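Local coordinates for DNA mismatch repair protein MutS (Thermus aquaticus, PDB 1EWQ) that takes part in DNA mismatch repair, binding mismatched DNA and showing a weak ATPase activity, at residues Glu402-Asp407 and Glu500-Glu505; Gly350-Ser355 and Ser376-Glu381; Thr337-Gly342 and Glu505-Ala510. One frame throughout, in Å; residues are numbered along the deposited sequence.

Interaction 1: Glu402-Asp407 and Glu500-Glu505; sequences EGYDPD and EEVFLE
The N-terminal cap of helix 406-433 meets the flank of helix 479-511 through one valine, V502, whose two methyls are shared between Y404 and D405. CG1 of V502 lies at the edge of the Y404 ring, close to its plane, 3.8 Å from CE2 of Y404. The second methyl, CG2, comes up against the carboxylate of D405 and is 3.6 Å from CG of D405. In D405 the carboxylate carbon stands anti to the backbone N (chi1 -180°), which carries it across to the valine while keeping it within range of its own helix start: as the N-cap residue, D405 uses OD1 to accept from the backbone N of L408. Its other oxygen, OD2, forms a salt bridge with R498, one turn earlier on helix 479-511. That arginine also pairs with E501 and E505, so its positive charge probably offsets the repulsion expected between D405 OD2 and E505 OE1, which are 4.9 Å apart. One methyl thus meets a ring edge and the other a carboxylate of the ionic cluster round R498. Further out, V502 also touches I400, the Y404 ring continues onto V506 of helix 479-511, and F503 turns to P346 and L349 of helix 346-366.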
loop_
_atom_site.group_PDB
_atom_site.type_symbol
_atom_site.label_atom_id
_atom_site.label_comp_id
_atom_site.label_asym_id
_atom_site.label_seq_id
_atom_site.Cartn_x
_atom_site.Cartn_y
_atom_site.Cartn_z
ATOM N N GLU C 402 -17.638 -41.490 19.129
ATOM C CA GLU C 402 -17.881 -42.542 20.100
ATOM C C GLU C 402 -18.084 -43.886 19.422
ATOM O O GLU C 402 -18.765 -43.992 18.397
ATOM C CB GLU C 402 -19.097 -42.199 20.958
ATOM C CG GLU C 402 -18.791 -41.168 22.028
ATOM C CD GLU C 402 -20.023 -40.721 22.783
ATOM O OE1 GLU C 402 -20.741 -41.599 23.319
ATOM O OE2 GLU C 402 -20.269 -39.491 22.840
ATOM N N GLY C 403 -17.468 -44.912 20.003
ATOM C CA GLY C 403 -17.579 -46.253 19.458
ATOM C C GLY C 403 -16.519 -46.616 18.432
ATOM O O GLY C 403 -16.500 -47.744 17.937
ATOM N N TYR C 404 -15.630 -45.685 18.103
ATOM C CA TYR C 404 -14.598 -45.980 17.118
ATOM C C TYR C 404 -13.429 -46.732 17.751
ATOM O O TYR C 404 -13.071 -47.829 17.314
ATOM C CB TYR C 404 -14.080 -44.692 16.465
ATOM C CG TYR C 404 -13.076 -44.953 15.362
ATOM C CD1 TYR C 404 -13.482 -45.459 14.126
ATOM C CD2 TYR C 404 -11.715 -44.767 15.578
ATOM C CE1 TYR C 404 -12.554 -45.776 13.136
ATOM C CE2 TYR C 404 -10.781 -45.084 14.599
ATOM C CZ TYR C 404 -11.206 -45.587 13.384
ATOM O OH TYR C 404 -10.275 -45.909 12.429
ATOM N N ASP C 405 -12.832 -46.132 18.774
ATOM C CA ASP C 405 -11.696 -46.740 19.456
ATOM C C ASP C 405 -12.080 -47.138 20.880
ATOM O O ASP C 405 -12.347 -46.280 21.719
ATOM C CB ASP C 405 -10.530 -45.760 19.474
ATOM C CG ASP C 405 -9.307 -46.321 20.164
ATOM O OD1 ASP C 405 -8.997 -45.867 21.283
ATOM O OD2 ASP C 405 -8.655 -47.217 19.585
ATOM N N PRO C 406 -12.095 -48.451 21.170
ATOM C CA PRO C 406 -12.453 -48.975 22.495
ATOM C C PRO C 406 -11.676 -48.389 23.671
ATOM O O PRO C 406 -12.257 -48.100 24.715
ATOM C CB PRO C 406 -12.263 -50.487 22.337
ATOM C CG PRO C 406 -11.234 -50.599 21.249
ATOM C CD PRO C 406 -11.639 -49.530 20.275
ATOM N N ASP C 407 -10.369 -48.214 23.507
ATOM C CA ASP C 407 -9.529 -47.639 24.558
ATOM C C ASP C 407 -10.119 -46.272 24.930
ATOM O O ASP C 407 -10.361 -45.982 26.110
ATOM C CB ASP C 407 -8.096 -47.465 24.037
ATOM C CG ASP C 407 -7.091 -47.125 25.139
ATOM O OD1 ASP C 407 -7.426 -46.322 26.041
ATOM O OD2 ASP C 407 -5.954 -47.652 25.089
ATOM N N GLU C 500 -5.175 -38.435 20.529
ATOM C CA GLU C 500 -4.164 -37.961 19.598
ATOM C C GLU C 500 -3.589 -39.180 18.875
ATOM O O GLU C 500 -3.298 -39.122 17.677
ATOM C CB GLU C 500 -3.032 -37.224 20.315
ATOM C CG GLU C 500 -2.095 -36.515 19.337
ATOM C CD GLU C 500 -0.917 -35.839 20.010
ATOM O OE1 GLU C 500 0.083 -36.535 20.302
ATOM O OE2 GLU C 500 -0.986 -34.611 20.251
ATOM N N GLU C 501 -3.426 -40.285 19.606
ATOM C CA GLU C 501 -2.896 -41.512 19.013
ATOM C C GLU C 501 -3.834 -41.983 17.896
ATOM O O GLU C 501 -3.384 -42.382 16.826
ATOM C CB GLU C 501 -2.760 -42.631 20.062
ATOM C CG GLU C 501 -1.918 -42.276 21.289
ATOM C CD GLU C 501 -1.751 -43.445 22.269
ATOM O OE1 GLU C 501 -2.715 -44.213 22.478
ATOM O OE2 GLU C 501 -0.652 -43.587 22.843
ATOM N N VAL C 502 -5.137 -41.932 18.148
ATOM C CA VAL C 502 -6.107 -42.359 17.147
ATOM C C VAL C 502 -6.071 -41.433 15.936
ATOM O O VAL C 502 -6.149 -41.891 14.798
ATOM C CB VAL C 502 -7.532 -42.397 17.726
ATOM C CG1 VAL C 502 -8.528 -42.760 16.637
ATOM C CG2 VAL C 502 -7.599 -43.424 18.859
ATOM N N PHE C 503 -5.948 -40.132 16.180
ATOM C CA PHE C 503 -5.873 -39.177 15.080
ATOM C C PHE C 503 -4.701 -39.554 14.183
ATOM O O PHE C 503 -4.851 -39.652 12.967
ATOM C CB PHE C 503 -5.665 -37.752 15.594
ATOM C CG PHE C 503 -5.211 -36.796 14.531
ATOM C CD1 PHE C 503 -6.055 -36.448 13.482
ATOM C CD2 PHE C 503 -3.915 -36.287 14.544
ATOM C CE1 PHE C 503 -5.611 -35.606 12.453
ATOM C CE2 PHE C 503 -3.464 -35.449 13.524
ATOM C CZ PHE C 503 -4.318 -35.109 12.473
ATOM N N LEU C 504 -3.535 -39.761 14.793
ATOM C CA LEU C 504 -2.333 -40.133 14.052
ATOM C C LEU C 504 -2.502 -41.438 13.278
ATOM O O LEU C 504 -2.049 -41.544 12.143
ATOM C CB LEU C 504 -1.133 -40.236 15.001
ATOM C CG LEU C 504 -0.717 -38.881 15.585
ATOM C CD1 LEU C 504 0.469 -39.040 16.528
ATOM C CD2 LEU C 504 -0.362 -37.935 14.439
ATOM N N GLU C 505 -3.162 -42.421 13.884
ATOM C CA GLU C 505 -3.386 -43.706 13.230
ATOM C C GLU C 505 -4.276 -43.500 12.004
ATOM O O GLU C 505 -4.000 -44.022 10.927
ATOM C CB GLU C 505 -4.037 -44.702 14.211
ATOM C CG GLU C 505 -3.191 -44.979 15.477
ATOM C CD GLU C 505 -3.902 -45.841 16.533
ATOM O OE1 GLU C 505 -5.131 -46.075 16.414
ATOM O OE2 GLU C 505 -3.222 -46.273 17.498
#

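Interaction 2: Gly350-Ser355 and Ser376-Glu381; sequences GALRRS and SPLKEE
L352 and R353, neighbours on helix 346-366, meet L378 and K379 on helix 376-385; within 350-355 and 376-381 the nearest CA atoms are those of R353 and K379, 5.6 Å apart. This is a helix-helix contact inside MutS domain III, away from both the bound DNA and the predicted ATP site. Along the first helix, A351 takes no part across the interface, but its carbonyl O accepts from both N and OG of S355, which reach it from opposite faces of the carbonyl plane; OG of S355 is 3.0 Å from O of A351. The contact itself starts at L352. With its CG anti to the backbone N (chi1 174°), the leucine sends its end toward the other helix, and CD2 of L352 rests 4.3 Å from CD1 of L378, a loose methyl-to-methyl meeting between two buried residues. At R353 the backbone takes over, its carbonyl O lying 4.4 Å from CG of K379. The guanidinium of R353 is held past the end of helix 376-385, where NH1 donates to the carbonyl O of V387. The chain of K379 curls back so that NZ makes a weak, 3.4 Å bond to O of S376 in its own first turn. The backbones come close, then, while the charged ends of R353 and K379 lead away from the other segment, each to a carbonyl O. Next comes R354, on the far side of the helix, with A351 O above one face of its guanidinium, toward the rim. S355 closes the segment, its OG also accepting from N of A330. Further along helix 376-385, L382 touches both L352 and R353, while L356 of helix 346-366 packs on L378 and K379.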
loop_
_atom_site.group_PDB
_atom_site.type_symbol
_atom_site.label_atom_id
_atom_site.label_comp_id
_atom_site.label_asym_id
_atom_site.label_seq_id
_atom_site.Cartn_x
_atom_site.Cartn_y
_atom_site.Cartn_z
ATOM N N GLY C 350 -10.960 -33.762 7.572
ATOM C CA GLY C 350 -12.377 -33.501 7.402
ATOM C C GLY C 350 -12.610 -33.132 5.951
ATOM O O GLY C 350 -13.491 -33.685 5.284
ATOM N N ALA C 351 -11.804 -32.196 5.459
ATOM C CA ALA C 351 -11.908 -31.765 4.069
ATOM C C ALA C 351 -11.674 -32.966 3.147
ATOM O O ALA C 351 -12.345 -33.115 2.130
ATOM C CB ALA C 351 -10.886 -30.664 3.785
ATOM N N LEU C 352 -10.730 -33.828 3.516
ATOM C CA LEU C 352 -10.435 -35.009 2.717
ATOM C C LEU C 352 -11.669 -35.904 2.603
ATOM O O LEU C 352 -12.044 -36.313 1.507
ATOM C CB LEU C 352 -9.268 -35.803 3.325
ATOM C CG LEU C 352 -8.948 -37.149 2.654
ATOM C CD1 LEU C 352 -8.772 -36.970 1.144
ATOM C CD2 LEU C 352 -7.693 -37.744 3.271
ATOM N N ARG C 353 -12.296 -36.206 3.737
ATOM C CA ARG C 353 -13.498 -37.038 3.748
ATOM C C ARG C 353 -14.595 -36.410 2.889
ATOM O O ARG C 353 -15.244 -37.098 2.108
ATOM C CB ARG C 353 -14.020 -37.216 5.180
ATOM C CG ARG C 353 -15.339 -37.971 5.261
ATOM C CD ARG C 353 -15.891 -37.954 6.672
ATOM N NE ARG C 353 -16.163 -36.589 7.104
ATOM C CZ ARG C 353 -16.440 -36.242 8.356
ATOM N NH1 ARG C 353 -16.483 -37.163 9.313
ATOM N NH2 ARG C 353 -16.671 -34.970 8.655
ATOM N N ARG C 354 -14.808 -35.108 3.045
ATOM C CA ARG C 354 -15.824 -34.421 2.257
ATOM C C ARG C 354 -15.556 -34.628 0.769
ATOM O O ARG C 354 -16.461 -34.963 0.000
ATOM C CB ARG C 354 -15.841 -32.917 2.576
ATOM C CG ARG C 354 -16.645 -32.105 1.551
ATOM C CD ARG C 354 -16.886 -30.643 1.935
ATOM N NE ARG C 354 -15.684 -29.860 2.232
ATOM C CZ ARG C 354 -14.571 -29.843 1.501
ATOM N NH1 ARG C 354 -14.472 -30.587 0.408
ATOM N NH2 ARG C 354 -13.562 -29.048 1.846
ATOM N N SER C 355 -14.299 -34.445 0.375
ATOM C CA SER C 355 -13.899 -34.604 -1.020
ATOM C C SER C 355 -14.067 -36.037 -1.521
ATOM O O SER C 355 -14.482 -36.260 -2.659
ATOM C CB SER C 355 -12.445 -34.171 -1.200
ATOM O OG SER C 355 -12.288 -32.812 -0.854
ATOM N N SER C 376 -13.240 -45.330 -1.729
ATOM C CA SER C 376 -14.332 -45.513 -0.781
ATOM C C SER C 376 -13.844 -46.148 0.518
ATOM O O SER C 376 -14.327 -45.805 1.592
ATOM C CB SER C 376 -15.470 -46.338 -1.402
ATOM O OG SER C 376 -15.009 -47.571 -1.909
ATOM N N PRO C 377 -12.869 -47.070 0.447
ATOM C CA PRO C 377 -12.426 -47.652 1.719
ATOM C C PRO C 377 -11.821 -46.630 2.697
ATOM O O PRO C 377 -12.033 -46.730 3.904
ATOM C CB PRO C 377 -11.440 -48.745 1.283
ATOM C CG PRO C 377 -10.993 -48.309 -0.072
ATOM C CD PRO C 377 -12.234 -47.748 -0.694
ATOM N N LEU C 378 -11.088 -45.649 2.177
ATOM C CA LEU C 378 -10.478 -44.607 3.010
ATOM C C LEU C 378 -11.597 -43.688 3.513
ATOM O O LEU C 378 -11.605 -43.248 4.667
ATOM C CB LEU C 378 -9.482 -43.784 2.182
ATOM C CG LEU C 378 -8.410 -42.929 2.877
ATOM C CD1 LEU C 378 -7.987 -41.809 1.941
ATOM C CD2 LEU C 378 -8.932 -42.340 4.166
ATOM N N LYS C 379 -12.540 -43.407 2.619
ATOM C CA LYS C 379 -13.684 -42.555 2.910
ATOM C C LYS C 379 -14.463 -43.116 4.100
ATOM O O LYS C 379 -14.808 -42.394 5.034
ATOM C CB LYS C 379 -14.588 -42.494 1.675
ATOM C CG LYS C 379 -15.737 -41.506 1.762
ATOM C CD LYS C 379 -16.655 -41.619 0.547
ATOM C CE LYS C 379 -17.692 -42.730 0.691
ATOM N NZ LYS C 379 -17.122 -44.091 0.904
ATOM N N GLU C 380 -14.730 -44.416 4.058
ATOM C CA GLU C 380 -15.481 -45.083 5.114
ATOM C C GLU C 380 -14.774 -45.021 6.463
ATOM O O GLU C 380 -15.418 -44.776 7.487
ATOM C CB GLU C 380 -15.737 -46.546 4.737
ATOM C CG GLU C 380 -16.521 -46.728 3.446
ATOM C CD GLU C 380 -16.663 -48.186 3.056
ATOM O OE1 GLU C 380 -15.648 -48.922 3.102
ATOM O OE2 GLU C 380 -17.787 -48.598 2.694
ATOM N N GLU C 381 -13.462 -45.258 6.468
ATOM C CA GLU C 381 -12.698 -45.214 7.712
ATOM C C GLU C 381 -12.762 -43.802 8.284
ATOM O O GLU C 381 -12.903 -43.624 9.493
ATOM C CB GLU C 381 -11.231 -45.605 7.483
ATOM C CG GLU C 381 -10.995 -47.041 7.023
ATOM C CD GLU C 381 -9.533 -47.466 7.169
ATOM O OE1 GLU C 381 -9.081 -47.615 8.327
ATOM O OE2 GLU C 381 -8.833 -47.637 6.138
#

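Interaction 3: Thr337-Gly342 and Glu505-Ala510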
loop_
_atom_site.group_PDB
_atom_site.type_symbol
_atom_site.label_atom_id
_atom_site.label_comp_id
_atom_site.label_asym_id
_atom_site.label_seq_id
_atom_site.Cartn_x
_atom_site.Cartn_y
_atom_site.Cartn_z
ATOM N N THR C 337 0.411 -33.672 -0.189
ATOM C CA THR C 337 1.737 -33.209 0.219
ATOM C C THR C 337 1.835 -33.040 1.733
ATOM O O THR C 337 2.831 -33.440 2.346
ATOM C CB THR C 337 2.099 -31.854 -0.453
ATOM O OG1 THR C 337 2.032 -31.987 -1.880
ATOM C CG2 THR C 337 3.508 -31.418 -0.059
ATOM N N ARG C 338 0.815 -32.438 2.340
ATOM C CA ARG C 338 0.827 -32.252 3.784
ATOM C C ARG C 338 0.783 -33.625 4.454
ATOM O O ARG C 338 1.438 -33.849 5.473
ATOM C CB ARG C 338 -0.356 -31.386 4.235
ATOM C CG ARG C 338 -0.218 -29.920 3.830
ATOM C CD ARG C 338 -1.385 -29.060 4.290
ATOM N NE ARG C 338 -1.432 -28.867 5.735
ATOM C CZ ARG C 338 -0.537 -28.181 6.453
ATOM N NH1 ARG C 338 0.512 -27.603 5.874
ATOM N NH2 ARG C 338 -0.703 -28.058 7.769
ATOM N N LEU C 339 0.011 -34.543 3.877
ATOM C CA LEU C 339 -0.077 -35.893 4.407
ATOM C C LEU C 339 1.300 -36.550 4.362
ATOM O O LEU C 339 1.774 -37.077 5.368
ATOM C CB LEU C 339 -1.074 -36.736 3.596
ATOM C CG LEU C 339 -2.564 -36.618 3.954
ATOM C CD1 LEU C 339 -3.422 -37.275 2.889
ATOM C CD2 LEU C 339 -2.803 -37.262 5.322
ATOM N N GLU C 340 1.936 -36.508 3.191
ATOM C CA GLU C 340 3.249 -37.124 3.005
ATOM C C GLU C 340 4.311 -36.519 3.916
ATOM O O GLU C 340 5.230 -37.217 4.341
ATOM C CB GLU C 340 3.714 -36.996 1.541
ATOM C CG GLU C 340 2.804 -37.668 0.520
ATOM C CD GLU C 340 3.090 -37.231 -0.911
ATOM O OE1 GLU C 340 3.630 -36.122 -1.104
ATOM O OE2 GLU C 340 2.755 -37.987 -1.847
ATOM N N LEU C 341 4.188 -35.227 4.208
ATOM C CA LEU C 341 5.149 -34.530 5.057
ATOM C C LEU C 341 4.835 -34.609 6.551
ATOM O O LEU C 341 5.528 -34.000 7.357
ATOM C CB LEU C 341 5.246 -33.053 4.641
ATOM C CG LEU C 341 5.945 -32.781 3.306
ATOM C CD1 LEU C 341 5.835 -31.311 2.922
ATOM C CD2 LEU C 341 7.398 -33.202 3.423
ATOM N N GLY C 342 3.788 -35.343 6.915
ATOM C CA GLY C 342 3.427 -35.469 8.317
ATOM C C GLY C 342 2.889 -34.206 8.974
ATOM O O GLY C 342 3.031 -34.029 10.189
ATOM N N GLU C 505 -3.162 -42.421 13.884
ATOM C CA GLU C 505 -3.386 -43.706 13.230
ATOM C C GLU C 505 -4.276 -43.500 12.004
ATOM O O GLU C 505 -4.000 -44.022 10.927
ATOM C CB GLU C 505 -4.037 -44.702 14.211
ATOM C CG GLU C 505 -3.191 -44.979 15.477
ATOM C CD GLU C 505 -3.902 -45.841 16.533
ATOM O OE1 GLU C 505 -5.131 -46.075 16.414
ATOM O OE2 GLU C 505 -3.222 -46.273 17.498
ATOM N N VAL C 506 -5.344 -42.727 12.172
ATOM C CA VAL C 506 -6.267 -42.444 11.075
ATOM C C VAL C 506 -5.547 -41.638 9.987
ATOM O O VAL C 506 -5.736 -41.877 8.793
ATOM C CB VAL C 506 -7.494 -41.649 11.581
ATOM C CG1 VAL C 506 -8.442 -41.347 10.429
ATOM C CG2 VAL C 506 -8.216 -42.452 12.660
ATOM N N ARG C 507 -4.717 -40.690 10.409
ATOM C CA ARG C 507 -3.968 -39.862 9.475
ATOM C C ARG C 507 -3.061 -40.745 8.624
ATOM O O ARG C 507 -2.972 -40.574 7.408
ATOM C CB ARG C 507 -3.130 -38.841 10.239
ATOM C CG ARG C 507 -2.271 -37.953 9.353
ATOM C CD ARG C 507 -0.959 -37.658 10.059
ATOM N NE ARG C 507 -0.872 -36.303 10.565
ATOM C CZ ARG C 507 0.112 -35.868 11.347
ATOM N NH1 ARG C 507 1.088 -36.693 11.717
ATOM N NH2 ARG C 507 0.133 -34.604 11.744
ATOM N N GLU C 508 -2.391 -41.692 9.276
ATOM C CA GLU C 508 -1.502 -42.616 8.579
ATOM C C GLU C 508 -2.287 -43.425 7.540
ATOM O O GLU C 508 -1.769 -43.735 6.475
ATOM C CB GLU C 508 -0.832 -43.553 9.587
ATOM C CG GLU C 508 0.175 -44.519 8.990
ATOM C CD GLU C 508 1.340 -43.813 8.324
ATOM O OE1 GLU C 508 1.863 -42.834 8.904
ATOM O OE2 GLU C 508 1.740 -44.246 7.220
ATOM N N ARG C 509 -3.534 -43.763 7.856
ATOM C CA ARG C 509 -4.378 -44.511 6.926
ATOM C C ARG C 509 -4.570 -43.671 5.662
ATOM O O ARG C 509 -4.550 -44.193 4.540
ATOM C CB ARG C 509 -5.757 -44.803 7.543
ATOM C CG ARG C 509 -5.777 -45.829 8.686
ATOM C CD ARG C 509 -5.934 -47.262 8.170
ATOM N NE ARG C 509 -4.755 -47.720 7.434
ATOM C CZ ARG C 509 -4.782 -48.628 6.457
ATOM N NH1 ARG C 509 -5.934 -49.187 6.087
ATOM N NH2 ARG C 509 -3.654 -48.968 5.842
ATOM N N ALA C 510 -4.758 -42.370 5.854
ATOM C CA ALA C 510 -4.957 -41.452 4.741
ATOM C C ALA C 510 -3.659 -41.270 3.974
ATOM O O ALA C 510 -3.652 -41.261 2.740
ATOM C CB ALA C 510 -5.454 -40.093 5.250
HETATM O O HOH W 1 4.135 -35.485 12.792
#
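L339 supplies the close-packed half of this contact, fitting its two methyls against the backbone and side chains of helix 479-511. Its CG points anti to the carbonyl carbon (chi1 -84°), and the end of the chain swings over to A510: CD2 of L339 lies 3.9 Å from CB of A510 and is equally near O of R507. CD1 of L339 sits over the A510 carbonyl, 4.0 Å from O of A510. One turn away the contact is looser and polar. G342, with positive phi, ends helix 332-340 in a Schellman motif and places its carbonyl O over one face of the R507 guanidinium, 3.3 Å from NH2 of R507. The angle is too poor for a hydrogen bond; NH2 instead donates to O of A344. A water links the two groups, donating to O of G342 and weakly accepting from NH1 of R507 at 3.4 Å. In R507, chi1 (178°) sets CG beside L339, and bends at chi2 and chi3 then turn the guanidinium to the helix end. L339 also packs on L517, and A510 on L349 and L352, so the contact sits between helices 514-540 and 346-366.

Overall arrangement
All three contacts belong to MutS domain III, with centres 13 to 16 Å apart. Helix 479-511 is used by interactions 1 and 3, which share E505, and the joint between them is Y404, its OH lying 4.0 Å from CG2 of V506. Interactions 2 and 3 are joined more fully: CD2 of L352 is 3.8 Å from CB of A510, and OE2 of E381 forms a salt bridge with NH1 of R509 at 3.3 Å. Interactions 1 and 2 meet by packing of Y404 on the E381 carbonyl. None lies at the predicted ATP site; nearest atoms are about 13, 26 and 19 Å from the bound DNA, respectively.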